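Local structure of xyloglucan-specific endo-beta-1,4-glucanase (Uncultured bacterium, 4W87) at residues V192-T197 with A219-T224. The protein hydrolyses internal beta-1,4-glucosidic bonds in the glucan backbone of xyloglucan, probably as a retaining family 5 glycoside hydrolase. The protein carries 1 engineered substitution. Sequence-based numbering, arbitrary orientation.
Sequences VLIICT and AVALHT. With XYS (alpha-D-xylopyranose), chain C.
I195 is gripped through both backbone polar groups by the neighbouring parallel strand: its N donates to A219 O (2.9 Å), nearly in line with that carbonyl, and its O accepts from A221 N (2.8 Å). One step earlier A219 N reaches L193 O (3.0 Å), and I194 CA adds a CA-H...O contact to A219 O (3.2 Å). Packing is tightest on the face shared by I194 and A221. I194 CG2, standing trans to the residue's own N, comes to 3.3 Å from A221 CB, closer than usual for two carbons. On the other face I195 CG1 passes V220 CG2 at a slant, 4.2 Å away. Beyond A221 the strands, 49° apart in direction, diverge; the pairing slackens, and T197 meets L222 only through OG1 and CG2 near CD2 (3.7 Å from OG1), while OG1 hydrogen-bonds N201 O. At this opening end H223 O lies 3.1 Å from O5 of the bound xylose, and the H223 imidazole hydrogen-bonds E149 OE2 through ND1 and T270 OG1 through NE2. I194 and A221 face the inside of the TIM barrel, where both touch E145; L193 and I195 lean on helix 164-182, and strands 142-145 and 267-272 flank the pair.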
loop_
_atom_site.group_PDB
_atom_site.type_symbol
_atom_site.label_atom_id
_atom_site.label_comp_id
_atom_site.label_asym_id
_atom_site.label_seq_id
_atom_site.Cartn_x
_atom_site.Cartn_y
_atom_site.Cartn_z
ATOM N N VAL A 192 -9.427 11.098 2.540
ATOM C CA VAL A 192 -8.305 10.570 3.317
ATOM C C VAL A 192 -7.071 10.433 2.421
ATOM O O VAL A 192 -7.118 9.776 1.368
ATOM C CB VAL A 192 -8.604 9.188 3.918
ATOM C CG1 VAL A 192 -7.367 8.679 4.690
ATOM C CG2 VAL A 192 -9.820 9.270 4.854
ATOM N N LEU A 193 -5.983 11.077 2.833
ATOM C CA LEU A 193 -4.722 11.015 2.103
ATOM C C LEU A 193 -3.731 10.300 3.021
ATOM O O LEU A 193 -3.599 10.699 4.173
ATOM C CB LEU A 193 -4.227 12.419 1.774
ATOM C CG LEU A 193 -5.256 13.234 0.988
ATOM C CD1 LEU A 193 -4.619 14.539 0.624
ATOM C CD2 LEU A 193 -5.729 12.562 -0.302
ATOM N N ILE A 194 -3.051 9.287 2.485
ATOM C CA ILE A 194 -2.233 8.360 3.239
ATOM C C ILE A 194 -0.809 8.622 2.928
ATOM O O ILE A 194 -0.359 8.387 1.808
ATOM C CB ILE A 194 -2.592 6.898 2.892
ATOM C CG1 ILE A 194 -4.128 6.723 3.054
ATOM C CG2 ILE A 194 -1.815 5.939 3.823
ATOM C CD1 ILE A 194 -4.730 5.348 2.753
ATOM N N ILE A 195 -0.105 9.221 3.896
ATOM C CA ILE A 195 1.313 9.500 3.764
ATOM C C ILE A 195 2.134 8.270 4.242
ATOM O O ILE A 195 1.569 7.278 4.700
ATOM C CB ILE A 195 1.776 10.789 4.531
ATOM C CG1 ILE A 195 1.465 10.739 6.010
ATOM C CG2 ILE A 195 1.162 12.050 3.925
ATOM C CD1 ILE A 195 2.207 11.817 6.784
ATOM N N CYS A 196 3.442 8.331 4.102
ATOM C CA CYS A 196 4.255 7.213 4.521
ATOM C C CYS A 196 5.586 7.630 5.095
ATOM O O CYS A 196 5.997 8.751 4.900
ATOM C CB CYS A 196 4.495 6.295 3.331
ATOM S SG CYS A 196 5.498 7.046 2.062
ATOM N N THR A 197 6.268 6.706 5.762
ATOM C CA THR A 197 7.639 6.905 6.212
ATOM C C THR A 197 8.557 6.529 5.096
ATOM O O THR A 197 8.127 5.971 4.080
ATOM C CB THR A 197 7.964 5.994 7.370
ATOM O OG1 THR A 197 7.601 4.637 7.046
ATOM C CG2 THR A 197 7.207 6.424 8.614
ATOM N N ALA A 219 -3.902 9.731 6.985
ATOM C CA ALA A 219 -3.465 8.598 7.767
ATOM C C ALA A 219 -2.024 8.278 7.411
ATOM O O ALA A 219 -1.493 8.724 6.357
ATOM C CB ALA A 219 -4.372 7.397 7.521
ATOM N N VAL A 220 -1.370 7.557 8.320
ATOM C CA VAL A 220 0.021 7.166 8.089
ATOM C C VAL A 220 0.104 5.701 7.711
ATOM O O VAL A 220 -0.384 4.814 8.445
ATOM C CB VAL A 220 0.876 7.371 9.318
ATOM C CG1 VAL A 220 2.303 6.875 9.076
ATOM C CG2 VAL A 220 0.914 8.841 9.675
ATOM N N ALA A 221 0.776 5.439 6.612
ATOM C CA ALA A 221 0.882 4.075 6.148
ATOM C C ALA A 221 2.241 3.489 6.479
ATOM O O ALA A 221 3.264 4.158 6.472
ATOM C CB ALA A 221 0.636 3.958 4.682
ATOM N N LEU A 222 2.188 2.226 6.783
ATOM C CA LEU A 222 3.361 1.397 7.015
ATOM C C LEU A 222 3.204 0.042 6.344
ATOM O O LEU A 222 2.066 -0.430 6.183
ATOM C CB LEU A 222 3.423 1.169 8.508
ATOM C CG LEU A 222 3.641 2.473 9.325
ATOM C CD1 LEU A 222 3.484 2.098 10.760
ATOM C CD2 LEU A 222 4.972 3.142 9.099
ATOM N N HIS A 223 4.332 -0.572 5.993
ATOM C CA HIS A 223 4.414 -1.991 5.607
ATOM C C HIS A 223 5.204 -2.831 6.600
ATOM O O HIS A 223 6.359 -2.543 6.916
ATOM C CB HIS A 223 5.113 -2.149 4.272
ATOM C CG HIS A 223 4.393 -1.482 3.152
ATOM N ND1 HIS A 223 4.952 -1.316 1.893
ATOM C CD2 HIS A 223 3.162 -0.920 3.105
ATOM C CE1 HIS A 223 4.091 -0.673 1.123
ATOM N NE2 HIS A 223 2.995 -0.423 1.833
ATOM N N THR A 224 4.613 -3.926 7.026
ATOM C CA THR A 224 5.196 -4.725 8.054
ATOM C C THR A 224 4.993 -6.153 7.683
ATOM O O THR A 224 3.872 -6.705 7.770
ATOM C CB THR A 224 4.413 -4.488 9.321
ATOM O OG1 THR A 224 3.043 -4.505 8.940
ATOM C CG2 THR A 224 4.741 -3.131 9.897
HETATM C C1 XYS C . 9.167 -2.625 4.034
HETATM C C2 XYS C . 10.172 -1.679 4.762
HETATM C C3 XYS C . 11.183 -2.527 5.526
HETATM C C4 XYS C . 10.499 -3.512 6.494
HETATM C C5 XYS C . 9.432 -4.354 5.810
HETATM O O2 XYS C . 10.985 -0.731 3.994
HETATM O O3 XYS C . 12.089 -1.596 6.131
HETATM O O4 XYS C . 11.411 -4.468 7.009
HETATM O O5 XYS C . 8.593 -3.502 5.021
#